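Local coordinates for uncharacterized protein (Escherichia coli O157:H7, PDB 4ZV9) that is of unknown function but belongs to the dienelactone hydrolase family of alpha/beta-hydrolase proteins, so it probably hydrolyses an ester-like bond, at residues A44-H49 with E112-Y117; G69-A74 with P118-K123; D106-I111 with A140-E145; A157-V162 with E188-A193. All blocks are in the same frame, centred on the assembly; numbering follows the deposited sequence. Where two conformers were deposited one is given.

Contact 1 of 4, residues A44-H49 with E112-Y117; sequences AVVVVH and EFMQRY
Ala44 and Val46, on the strand, meet a single helix residue, the selenomethionine Met114. The contact is apolar and buried. Ala44 CB lies 3.9 Å from Met114 CB. Its methyl faces the root of the long side chain. Val46 adds a looser touch, with its CG2 4.3 Å from Met114 CG. The Met114 chain is not extended. CG stands beside the backbone N and opposite the carbonyl carbon (chi1 -71°), and the chain bends again at chi2 (-72°) and chi3 (95°). This keeps Met114 SE 4.1 Å from Ala44 CB, and only the end beyond it leads away. Met114 was modelled in two conformers, so the details of its side chain hold for one of them.

The strand backbone is paired within the sheet. Ala44 and Val46 pair with strand 123-128, and Val45 pairs with strand 71-75.

Side chains alternate along the strand, as expected in the central sheet of an alpha/beta hydrolase. Val45 and Val47 pack on helix 56-67, while Ala44 and Val46 touch Met114 of helix 100-116. Met114 also touches Val124 of strand 123-128 and Leu32 of strand 28-35, so it spans several strands under the helix.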
loop_
_atom_site.group_PDB
_atom_site.type_symbol
_atom_site.label_atom_id
_atom_site.label_comp_id
_atom_site.label_asym_id
_atom_site.label_seq_id
_atom_site.Cartn_x
_atom_site.Cartn_y
_atom_site.Cartn_z
ATOM N N ALA A 44 -8.493 -9.247 1.989
ATOM C CA ALA A 44 -8.098 -7.944 2.501
ATOM C C ALA A 44 -6.846 -7.367 1.821
ATOM O O ALA A 44 -6.010 -8.097 1.309
ATOM C CB ALA A 44 -7.855 -8.049 3.996
ATOM N N VAL A 45 -6.742 -6.040 1.854
ATOM C CA VAL A 45 -5.592 -5.329 1.328
ATOM C C VAL A 45 -5.193 -4.267 2.320
ATOM O O VAL A 45 -6.046 -3.483 2.781
ATOM C CB VAL A 45 -5.914 -4.650 -0.003
ATOM C CG1 VAL A 45 -4.732 -3.816 -0.477
ATOM C CG2 VAL A 45 -6.300 -5.683 -1.049
ATOM N N VAL A 46 -3.915 -4.256 2.690
ATOM C CA VAL A 46 -3.387 -3.192 3.531
ATOM C C VAL A 46 -2.892 -2.107 2.559
ATOM O O VAL A 46 -2.176 -2.402 1.602
ATOM C CB VAL A 46 -2.250 -3.680 4.447
ATOM C CG1 VAL A 46 -1.540 -2.518 5.131
ATOM C CG2 VAL A 46 -2.809 -4.644 5.483
ATOM N N VAL A 47 -3.272 -0.862 2.815
ATOM C CA VAL A 47 -2.867 0.261 1.987
ATOM C C VAL A 47 -1.927 1.146 2.796
ATOM O O VAL A 47 -2.306 1.667 3.843
ATOM C CB VAL A 47 -4.090 1.061 1.530
ATOM C CG1 VAL A 47 -3.669 2.278 0.711
ATOM C CG2 VAL A 47 -5.027 0.185 0.732
ATOM N N VAL A 48 -0.708 1.327 2.311
ATOM C CA VAL A 48 0.298 2.088 3.031
ATOM C C VAL A 48 0.484 3.461 2.412
ATOM O O VAL A 48 0.758 3.594 1.209
ATOM C CB VAL A 48 1.658 1.376 3.038
ATOM C CG1 VAL A 48 2.636 2.118 3.942
ATOM C CG2 VAL A 48 1.507 -0.071 3.478
ATOM N N HIS A 49 0.390 4.489 3.249
ATOM C CA HIS A 49 0.518 5.871 2.775
ATOM C C HIS A 49 1.937 6.274 2.365
ATOM O O HIS A 49 2.874 5.457 2.384
ATOM C CB HIS A 49 -0.036 6.856 3.828
ATOM C CG HIS A 49 0.606 6.751 5.188
ATOM N ND1 HIS A 49 1.916 7.107 5.425
ATOM C CD2 HIS A 49 0.087 6.423 6.396
ATOM C CE1 HIS A 49 2.188 6.979 6.714
ATOM N NE2 HIS A 49 1.094 6.568 7.327
ATOM N N GLU A 112 -1.098 -8.598 9.835
ATOM C CA GLU A 112 -1.458 -9.680 10.747
ATOM C C GLU A 112 -2.894 -9.554 11.248
ATOM O O GLU A 112 -3.594 -10.548 11.360
ATOM C CB GLU A 112 -0.448 -9.776 11.910
ATOM C CG GLU A 112 0.964 -10.123 11.450
ATOM C CD GLU A 112 1.955 -10.299 12.589
ATOM O OE1 GLU A 112 1.513 -10.519 13.755
ATOM O OE2 GLU A 112 3.180 -10.220 12.298
ATOM N N PHE A 113 -3.304 -8.330 11.557
ATOM C CA PHE A 113 -4.641 -8.057 12.012
ATOM C C PHE A 113 -5.661 -8.425 10.931
ATOM O O PHE A 113 -6.684 -9.036 11.234
ATOM C CB PHE A 113 -4.774 -6.574 12.403
ATOM C CG PHE A 113 -6.140 -6.190 12.921
ATOM C CD1 PHE A 113 -6.528 -6.512 14.205
ATOM C CD2 PHE A 113 -7.016 -5.479 12.123
ATOM C CE1 PHE A 113 -7.788 -6.160 14.678
ATOM C CE2 PHE A 113 -8.275 -5.115 12.588
ATOM C CZ PHE A 113 -8.658 -5.448 13.866
HETATM N N MSE A 114 -5.372 -8.089 9.679
HETATM C CA MSE A 114 -6.292 -8.395 8.580
HETATM C C MSE A 114 -6.302 -9.887 8.287
HETATM O O MSE A 114 -7.290 -10.405 7.769
HETATM C CB MSE A 114 -5.963 -7.560 7.338
HETATM C CG MSE A 114 -6.309 -6.086 7.529
HETATM SE SE MSE A 114 -8.284 -5.934 7.497
HETATM C CE MSE A 114 -8.694 -6.004 9.401
ATOM N N GLN A 115 -5.215 -10.588 8.606
ATOM C CA GLN A 115 -5.158 -12.051 8.424
ATOM C C GLN A 115 -6.168 -12.748 9.323
ATOM O O GLN A 115 -6.776 -13.738 8.934
ATOM C CB GLN A 115 -3.761 -12.622 8.757
ATOM C CG GLN A 115 -2.743 -12.561 7.613
ATOM C CD GLN A 115 -1.295 -12.846 8.016
ATOM O OE1 GLN A 115 -0.934 -12.761 9.180
ATOM N NE2 GLN A 115 -0.449 -13.119 7.031
ATOM N N ARG A 116 -6.332 -12.218 10.528
ATOM C CA ARG A 116 -7.205 -12.816 11.527
ATOM C C ARG A 116 -8.582 -12.160 11.644
ATOM O O ARG A 116 -9.390 -12.564 12.477
ATOM C CB ARG A 116 -6.501 -12.751 12.879
ATOM C CG ARG A 116 -5.099 -13.337 12.812
ATOM C CD ARG A 116 -4.271 -12.999 14.029
ATOM N NE ARG A 116 -2.849 -13.231 13.794
ATOM C CZ ARG A 116 -2.129 -14.257 14.238
ATOM N NH1 ARG A 116 -2.657 -15.212 14.999
ATOM N NH2 ARG A 116 -0.844 -14.316 13.920
ATOM N N TYR A 117 -8.844 -11.157 10.824
ATOM C CA TYR A 117 -10.102 -10.416 10.890
ATOM C C TYR A 117 -11.264 -11.365 10.576
ATOM O O TYR A 117 -11.272 -11.979 9.517
ATOM C CB TYR A 117 -10.062 -9.245 9.908
ATOM C CG TYR A 117 -11.166 -8.223 10.120
ATOM C CD1 TYR A 117 -11.142 -7.362 11.218
ATOM C CD2 TYR A 117 -12.197 -8.098 9.219
ATOM C CE1 TYR A 117 -12.137 -6.408 11.413
ATOM C CE2 TYR A 117 -13.202 -7.154 9.404
ATOM C CZ TYR A 117 -13.162 -6.314 10.505
ATOM O OH TYR A 117 -14.161 -5.376 10.669
#

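Contact 2 of 4, residues G69-A74 with P118-K123; sequences GYIALA and PQATGK
Ala120 O and Pro118 O are both hydrogen-bonded to Lys41 NZ. One ammonium group thus grips two carbonyls of the same short turn. This probably helps to fix the turn beside Ile71.

The touch across the contact comes from the tip of Ile71. Its CD1 lies 3.8 Å from Gln119 O and 4.1 Å from Ala120 CA. Ala120 adds its methyl, with CB 4.2 Å from Ile71 CD1. The longer branch of Ile71 carries CG1 beside the backbone N (chi1 -62°) and then runs out straight (chi2 169°), which brings CD1 to the peptide between Gln119 and Ala120. The aliphatic start of the Gln119 side chain borders the same methyl more loosely.

In the fold, 69-74 leads from helix 56-67 into the inner strand 71-75 of the alpha/beta-hydrolase sheet. Gly69 has positive phi and ends that helix in a Schellman motif. The other segment links helix 100-116 to strand 123-128, with the short strand 120-121 and a corner at Gly122 between them. Thr121 helps to shape that corner. Its OG1 accepts from Lys123 N at 3.2 Å and 163°, an ST turn.

Ile71 also belongs to a wider apolar cluster, with Leu32 of strand 28-35 and Met114 of helix 100-116. The polar end of Gln119 turns to other work. Its OE1 is hydrogen-bonded to Lys34 NZ, which also holds Tyr117 OH.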
loop_
_atom_site.group_PDB
_atom_site.type_symbol
_atom_site.label_atom_id
_atom_site.label_comp_id
_atom_site.label_asym_id
_atom_site.label_seq_id
_atom_site.Cartn_x
_atom_site.Cartn_y
_atom_site.Cartn_z
ATOM N N GLY A 69 -14.082 -4.525 -4.331
ATOM C CA GLY A 69 -14.526 -5.751 -3.654
ATOM C C GLY A 69 -13.651 -6.323 -2.542
ATOM O O GLY A 69 -13.842 -7.462 -2.142
ATOM N N TYR A 70 -12.727 -5.540 -1.995
ATOM C CA TYR A 70 -11.840 -6.030 -0.925
ATOM C C TYR A 70 -11.980 -5.217 0.355
ATOM O O TYR A 70 -12.421 -4.059 0.314
ATOM C CB TYR A 70 -10.398 -5.983 -1.392
ATOM C CG TYR A 70 -10.210 -6.671 -2.733
ATOM C CD1 TYR A 70 -10.225 -8.048 -2.827
ATOM C CD2 TYR A 70 -10.074 -5.932 -3.905
ATOM C CE1 TYR A 70 -10.082 -8.689 -4.056
ATOM C CE2 TYR A 70 -9.928 -6.555 -5.136
ATOM C CZ TYR A 70 -9.933 -7.939 -5.207
ATOM O OH TYR A 70 -9.799 -8.570 -6.431
ATOM N N ILE A 71 -11.630 -5.817 1.493
ATOM C CA ILE A 71 -11.593 -5.063 2.757
ATOM C C ILE A 71 -10.255 -4.345 2.764
ATOM O O ILE A 71 -9.224 -4.985 2.663
ATOM C CB ILE A 71 -11.680 -5.955 4.011
ATOM C CG1 ILE A 71 -13.013 -6.705 4.020
ATOM C CG2 ILE A 71 -11.582 -5.084 5.264
ATOM C CD1 ILE A 71 -13.098 -7.806 5.055
ATOM N N ALA A 72 -10.276 -3.021 2.894
ATOM C CA ALA A 72 -9.056 -2.239 2.888
ATOM C C ALA A 72 -8.787 -1.635 4.259
ATOM O O ALA A 72 -9.702 -1.130 4.914
ATOM C CB ALA A 72 -9.165 -1.141 1.843
ATOM N N LEU A 73 -7.539 -1.717 4.702
ATOM C CA LEU A 73 -7.123 -1.095 5.950
ATOM C C LEU A 73 -5.920 -0.209 5.671
ATOM O O LEU A 73 -4.899 -0.687 5.165
ATOM C CB LEU A 73 -6.765 -2.131 6.990
ATOM C CG LEU A 73 -6.186 -1.584 8.299
ATOM C CD1 LEU A 73 -7.128 -0.604 9.001
ATOM C CD2 LEU A 73 -5.862 -2.725 9.237
ATOM N N ALA A 74 -6.060 1.080 5.962
ATOM C CA ALA A 74 -5.001 2.071 5.786
ATOM C C ALA A 74 -4.610 2.619 7.152
ATOM O O ALA A 74 -5.321 3.467 7.704
ATOM C CB ALA A 74 -5.484 3.203 4.884
ATOM N N PRO A 118 -12.251 -11.470 11.481
ATOM C CA PRO A 118 -13.362 -12.418 11.292
ATOM C C PRO A 118 -14.094 -12.346 9.953
ATOM O O PRO A 118 -14.470 -13.395 9.416
ATOM C CB PRO A 118 -14.329 -12.095 12.459
ATOM C CG PRO A 118 -13.494 -11.379 13.468
ATOM C CD PRO A 118 -12.472 -10.613 12.667
ATOM N N GLN A 119 -14.295 -11.143 9.416
ATOM C CA GLN A 119 -15.000 -10.995 8.144
ATOM C C GLN A 119 -14.094 -11.138 6.933
ATOM O O GLN A 119 -14.583 -11.170 5.798
ATOM C CB GLN A 119 -15.736 -9.653 8.067
ATOM C CG GLN A 119 -16.865 -9.529 9.058
ATOM C CD GLN A 119 -17.489 -8.148 9.035
ATOM O OE1 GLN A 119 -16.828 -7.178 8.720
ATOM N NE2 GLN A 119 -18.765 -8.057 9.370
ATOM N N ALA A 120 -12.796 -11.335 7.166
ATOM C CA ALA A 120 -11.852 -11.576 6.083
ATOM C C ALA A 120 -11.567 -13.083 5.863
ATOM O O ALA A 120 -11.857 -13.915 6.719
ATOM C CB ALA A 120 -10.564 -10.859 6.361
ATOM N N THR A 121 -11.031 -13.419 4.692
ATOM C CA THR A 121 -10.766 -14.824 4.333
ATOM C C THR A 121 -9.492 -15.351 4.955
ATOM O O THR A 121 -9.286 -16.559 5.021
ATOM C CB THR A 121 -10.574 -14.991 2.810
ATOM O OG1 THR A 121 -9.533 -14.112 2.343
ATOM C CG2 THR A 121 -11.871 -14.679 2.056
ATOM N N GLY A 122 -8.603 -14.445 5.340
ATOM C CA GLY A 122 -7.278 -14.853 5.807
ATOM C C GLY A 122 -6.185 -14.457 4.832
ATOM O O GLY A 122 -5.021 -14.380 5.222
ATOM N N LYS A 123 -6.526 -14.240 3.565
ATOM C CA LYS A 123 -5.535 -13.791 2.574
ATOM C C LYS A 123 -5.429 -12.258 2.620
ATOM O O LYS A 123 -6.443 -11.560 2.707
ATOM C CB LYS A 123 -5.898 -14.226 1.162
ATOM C CG LYS A 123 -5.829 -15.724 0.972
ATOM C CD LYS A 123 -6.096 -16.199 -0.436
ATOM C CE LYS A 123 -5.021 -17.198 -0.843
ATOM N NZ LYS A 123 -5.441 -17.962 -2.044
#

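Contact 3 of 4, residues D106-I111 with A140-E145; sequences DFFAAI and AVAYPE
Phe108 presents one face of its ring to the edge of Tyr143. The pair is T-shaped, with centroids 5.5 Å apart and planes at 83°. Tyr143 CE1 makes the approach. It stands 3.7 Å from Phe108 CG, at the root of the ring rather than over its centre. The phenol oxygen reaches further back, with Tyr143 OH 3.4 Å from Phe108 CB.

Two smaller apolar touches complete the contact. Ala142 CB lies 4.0 Å from Phe108 CE2, and Ile111 CD1 is 4.2 Å from Tyr143 CD1. In Tyr143, CG stands opposite the carbonyl carbon (chi1 -69°), which directs the ring toward the neighbouring helix.

The contact joins two helices of the alpha/beta-hydrolase fold, 100-116 and 132-142. Tyr143 is the first residue to leave helical geometry after the second. That helix follows the modified Cys130, probably the nucleophile position as in dienelactone hydrolases. Phe108 and Ile111 also pack on Ala139 within it.

Tyr143 OH is hydrogen-bonded to Glu112 OE2, one helical turn beyond Phe108. The same OE2 also bonds a glycerol, probably from the crystallisation liquor. Ring packing and the phenol bond together should limit rotation of the tyrosine, and a charged Glu112 would probably polarise its phenol.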
loop_
_atom_site.group_PDB
_atom_site.type_symbol
_atom_site.label_atom_id
_atom_site.label_comp_id
_atom_site.label_asym_id
_atom_site.label_seq_id
_atom_site.Cartn_x
_atom_site.Cartn_y
_atom_site.Cartn_z
ATOM N N ASP A 106 4.061 -1.130 12.486
ATOM C CA ASP A 106 2.642 -0.839 12.517
ATOM C C ASP A 106 1.985 -1.377 11.268
ATOM O O ASP A 106 0.867 -1.883 11.328
ATOM C CB ASP A 106 2.371 0.678 12.630
ATOM C CG ASP A 106 2.687 1.245 14.010
ATOM O OD1 ASP A 106 2.853 0.482 14.988
ATOM O OD2 ASP A 106 2.800 2.493 14.105
ATOM N N PHE A 107 2.638 -1.227 10.120
ATOM C CA PHE A 107 2.071 -1.728 8.866
ATOM C C PHE A 107 2.115 -3.248 8.793
ATOM O O PHE A 107 1.178 -3.876 8.302
ATOM C CB PHE A 107 2.721 -1.055 7.650
ATOM C CG PHE A 107 2.467 0.422 7.589
ATOM C CD1 PHE A 107 1.226 0.895 7.233
ATOM C CD2 PHE A 107 3.453 1.333 7.934
ATOM C CE1 PHE A 107 0.961 2.244 7.225
ATOM C CE2 PHE A 107 3.195 2.684 7.932
ATOM C CZ PHE A 107 1.949 3.147 7.571
ATOM N N PHE A 108 3.183 -3.839 9.320
ATOM C CA PHE A 108 3.290 -5.295 9.415
ATOM C C PHE A 108 2.181 -5.829 10.328
ATOM O O PHE A 108 1.525 -6.815 10.001
ATOM C CB PHE A 108 4.677 -5.693 9.941
ATOM C CG PHE A 108 5.798 -5.567 8.928
ATOM C CD1 PHE A 108 5.608 -4.962 7.690
ATOM C CD2 PHE A 108 7.083 -5.959 9.270
ATOM C CE1 PHE A 108 6.662 -4.825 6.782
ATOM C CE2 PHE A 108 8.140 -5.837 8.365
ATOM C CZ PHE A 108 7.927 -5.256 7.125
ATOM N N ALA A 109 1.935 -5.139 11.442
ATOM C CA ALA A 109 0.882 -5.531 12.378
ATOM C C ALA A 109 -0.513 -5.435 11.722
ATOM O O ALA A 109 -1.405 -6.207 12.038
ATOM C CB ALA A 109 0.932 -4.670 13.624
ATOM N N ALA A 110 -0.688 -4.485 10.810
ATOM C CA ALA A 110 -1.950 -4.350 10.084
ATOM C C ALA A 110 -2.177 -5.580 9.178
ATOM O O ALA A 110 -3.310 -6.073 9.066
ATOM C CB ALA A 110 -1.957 -3.091 9.251
ATOM N N ILE A 111 -1.113 -6.089 8.576
ATOM C CA ILE A 111 -1.210 -7.316 7.778
ATOM C C ILE A 111 -1.711 -8.458 8.672
ATOM O O ILE A 111 -2.637 -9.203 8.316
ATOM C CB ILE A 111 0.138 -7.718 7.153
ATOM C CG1 ILE A 111 0.567 -6.692 6.110
ATOM C CG2 ILE A 111 0.046 -9.113 6.499
ATOM C CD1 ILE A 111 2.004 -6.847 5.615
ATOM N N ALA A 140 6.814 -8.015 1.553
ATOM C CA ALA A 140 7.011 -9.195 0.719
ATOM C C ALA A 140 8.188 -10.030 1.232
ATOM O O ALA A 140 8.152 -11.248 1.181
ATOM C CB ALA A 140 7.235 -8.802 -0.733
ATOM N N VAL A 141 9.233 -9.356 1.708
ATOM C CA VAL A 141 10.379 -10.030 2.287
ATOM C C VAL A 141 9.993 -10.733 3.586
ATOM O O VAL A 141 10.343 -11.889 3.805
ATOM C CB VAL A 141 11.539 -9.041 2.559
ATOM C CG1 VAL A 141 12.603 -9.654 3.470
ATOM C CG2 VAL A 141 12.157 -8.572 1.252
ATOM N N ALA A 142 9.248 -10.048 4.439
ATOM C CA ALA A 142 8.927 -10.572 5.767
ATOM C C ALA A 142 7.811 -11.629 5.887
ATOM O O ALA A 142 7.831 -12.411 6.821
ATOM C CB ALA A 142 8.613 -9.403 6.693
ATOM N N TYR A 143 6.827 -11.621 4.990
ATOM C CA TYR A 143 5.652 -12.498 5.109
ATOM C C TYR A 143 5.525 -13.470 3.947
ATOM O O TYR A 143 4.964 -13.120 2.910
ATOM C CB TYR A 143 4.363 -11.654 5.242
ATOM C CG TYR A 143 4.307 -10.935 6.570
ATOM C CD1 TYR A 143 4.897 -9.693 6.733
ATOM C CD2 TYR A 143 3.709 -11.532 7.683
ATOM C CE1 TYR A 143 4.870 -9.048 7.957
ATOM C CE2 TYR A 143 3.681 -10.897 8.911
ATOM C CZ TYR A 143 4.267 -9.658 9.042
ATOM O OH TYR A 143 4.258 -9.021 10.254
ATOM N N PRO A 144 6.004 -14.715 4.132
ATOM C CA PRO A 144 5.931 -15.666 3.024
ATOM C C PRO A 144 4.500 -16.000 2.569
ATOM O O PRO A 144 4.314 -16.410 1.427
ATOM C CB PRO A 144 6.666 -16.906 3.555
ATOM C CG PRO A 144 6.735 -16.738 5.028
ATOM C CD PRO A 144 6.733 -15.261 5.289
ATOM N N GLU A 145 3.511 -15.789 3.432
ATOM C CA GLU A 145 2.108 -16.025 3.082
ATOM C C GLU A 145 1.356 -14.829 2.476
ATOM O O GLU A 145 0.184 -14.950 2.163
ATOM C CB GLU A 145 1.339 -16.452 4.339
ATOM C CG GLU A 145 1.953 -17.630 5.036
ATOM C CD GLU A 145 1.282 -17.981 6.347
ATOM O OE1 GLU A 145 0.295 -17.308 6.754
ATOM O OE2 GLU A 145 1.767 -18.937 6.976
#

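Contact 4 of 4, residues A157-V162 with E188-A193; sequences APTADV and EAALKA
Val162 packs on Ala190 in the outer part of the alpha/beta-hydrolase fold. It lies in the link between strands 148-151 and 169-174, and Ala190 lies on helix 184-193. The contact is apolar and peripheral.

The valine rotamer decides how it touches. CG1 is anti to the backbone N (chi1 172°) and points over the helix backbone, 3.7 Å from Ala190 O. CG2 takes the position beside the backbone N and meets Ala190 CB at 3.9 Å. The fork of the valine is thus pressed against the alanine methyl, with Val162 CB itself 3.8 Å from Ala190 CB. The backbones are close here, the CA atoms of Val162 and Ala190 6.3 Å apart.

Thr159 reaches the same methyl from another point. Its CG2 is anti to the backbone N, and its OG1 is beside that N. The threonine therefore offers carbon, not oxygen, to the helix, with CG2 4.0 Å from Ala190 CB.

Leu191 reaches Val162 by its end, with CG beside the backbone N (chi1 -71°) and the chain straight beyond (chi2 167°). Tyr187 of the same helix also packs on Val162. A methyl-to-methyl contact runs from Leu191 CD2 to Val162 CG1, 3.7 Å apart.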
loop_
_atom_site.group_PDB
_atom_site.type_symbol
_atom_site.label_atom_id
_atom_site.label_comp_id
_atom_site.label_asym_id
_atom_site.label_seq_id
_atom_site.Cartn_x
_atom_site.Cartn_y
_atom_site.Cartn_z
ATOM N N ALA A 157 13.433 -3.890 -2.393
ATOM C CA ALA A 157 13.767 -4.785 -1.291
ATOM C C ALA A 157 15.290 -4.917 -1.277
ATOM O O ALA A 157 15.917 -4.785 -2.324
ATOM C CB ALA A 157 13.143 -6.156 -1.514
ATOM N N PRO A 158 15.890 -5.163 -0.102
ATOM C CA PRO A 158 17.331 -5.394 -0.057
ATOM C C PRO A 158 17.705 -6.637 -0.892
ATOM O O PRO A 158 17.068 -7.686 -0.749
ATOM C CB PRO A 158 17.601 -5.631 1.435
ATOM C CG PRO A 158 16.471 -4.990 2.147
ATOM C CD PRO A 158 15.281 -5.152 1.243
ATOM N N THR A 159 18.733 -6.529 -1.731
ATOM C CA THR A 159 19.097 -7.616 -2.633
ATOM C C THR A 159 19.323 -8.958 -1.928
ATOM O O THR A 159 18.876 -9.995 -2.422
ATOM C CB THR A 159 20.356 -7.280 -3.463
ATOM O OG1 THR A 159 20.136 -6.084 -4.200
ATOM C CG2 THR A 159 20.697 -8.411 -4.428
ATOM N N ALA A 160 20.003 -8.947 -0.783
ATOM C CA ALA A 160 20.277 -10.192 -0.050
ATOM C C ALA A 160 19.028 -10.885 0.519
ATOM O O ALA A 160 19.092 -12.050 0.901
ATOM C CB ALA A 160 21.281 -9.933 1.061
ATOM N N ASP A 161 17.898 -10.185 0.566
ATOM C CA ASP A 161 16.650 -10.750 1.102
ATOM C C ASP A 161 15.661 -11.222 0.048
ATOM O O ASP A 161 14.596 -11.766 0.387
ATOM C CB ASP A 161 15.933 -9.691 1.931
ATOM C CG ASP A 161 16.706 -9.277 3.150
ATOM O OD1 ASP A 161 17.234 -10.151 3.859
ATOM O OD2 ASP A 161 16.741 -8.061 3.420
ATOM N N VAL A 162 15.987 -11.015 -1.223
ATOM C CA VAL A 162 15.053 -11.319 -2.309
ATOM C C VAL A 162 14.628 -12.793 -2.343
ATOM O O VAL A 162 13.461 -13.086 -2.623
ATOM C CB VAL A 162 15.601 -10.825 -3.661
ATOM C CG1 VAL A 162 14.753 -11.298 -4.827
ATOM C CG2 VAL A 162 15.662 -9.308 -3.657
ATOM N N GLU A 188 15.624 -6.381 -9.960
ATOM C CA GLU A 188 15.132 -7.247 -11.020
ATOM C C GLU A 188 16.043 -8.445 -11.230
ATOM O O GLU A 188 15.561 -9.569 -11.403
ATOM C CB GLU A 188 14.939 -6.504 -12.343
ATOM C CG GLU A 188 14.219 -7.381 -13.351
ATOM C CD GLU A 188 13.732 -6.660 -14.587
ATOM O OE1 GLU A 188 14.339 -5.638 -14.973
ATOM O OE2 GLU A 188 12.782 -7.181 -15.222
ATOM N N ALA A 189 17.352 -8.214 -11.234
ATOM C CA ALA A 189 18.308 -9.300 -11.451
ATOM C C ALA A 189 18.175 -10.359 -10.358
ATOM O O ALA A 189 18.241 -11.560 -10.644
ATOM C CB ALA A 189 19.735 -8.765 -11.521
ATOM N N ALA A 190 17.956 -9.923 -9.115
ATOM C CA ALA A 190 17.787 -10.868 -8.001
ATOM C C ALA A 190 16.456 -11.620 -8.099
ATOM O O ALA A 190 16.381 -12.812 -7.775
ATOM C CB ALA A 190 17.898 -10.152 -6.676
ATOM N N LEU A 191 15.407 -10.930 -8.543
ATOM C CA LEU A 191 14.106 -11.570 -8.721
ATOM C C LEU A 191 14.220 -12.682 -9.772
ATOM O O LEU A 191 13.765 -13.806 -9.548
ATOM C CB LEU A 191 13.034 -10.548 -9.121
ATOM C CG LEU A 191 12.595 -9.575 -8.017
ATOM C CD1 LEU A 191 11.786 -8.438 -8.614
ATOM C CD2 LEU A 191 11.816 -10.284 -6.923
ATOM N N LYS A 192 14.860 -12.369 -10.898
ATOM C CA LYS A 192 15.048 -13.346 -11.965
ATOM C C LYS A 192 15.951 -14.486 -11.530
ATOM O O LYS A 192 15.643 -15.650 -11.784
ATOM C CB LYS A 192 15.635 -12.690 -13.209
ATOM C CG LYS A 192 14.704 -11.747 -13.934
ATOM C CD LYS A 192 15.311 -11.327 -15.256
ATOM C CE LYS A 192 14.337 -10.491 -16.063
ATOM N NZ LYS A 192 14.785 -10.316 -17.467
ATOM N N ALA A 193 17.060 -14.162 -10.868
ATOM C CA ALA A 193 18.001 -15.192 -10.404
ATOM C C ALA A 193 17.351 -16.167 -9.418
ATOM O O ALA A 193 17.765 -17.318 -9.319
ATOM C CB ALA A 193 19.230 -14.554 -9.777
#

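Overall arrangement
Contacts 1, 2 and 3 form one connected block. Contacts 1 and 3 both use helix 100-116, while contact 2 uses the turn that follows it. Contacts 1 and 2 also share the sheet, where Val47 N lies 2.9 Å from Leu73 O, a probable hydrogen bond. Contact 1 is buried and apolar; contact 2 sets an aliphatic tip against a peptide. Contact 3 is only partly buried and aromatic, with a phenol hydroxyl bonded to Glu112. Contact 4 is buried locally but peripheral, its centre about 25 Å from that of contact 1. It does not touch contacts 1 and 2, but meets contact 3 through Val141, which packs on Ala157 and Asp161.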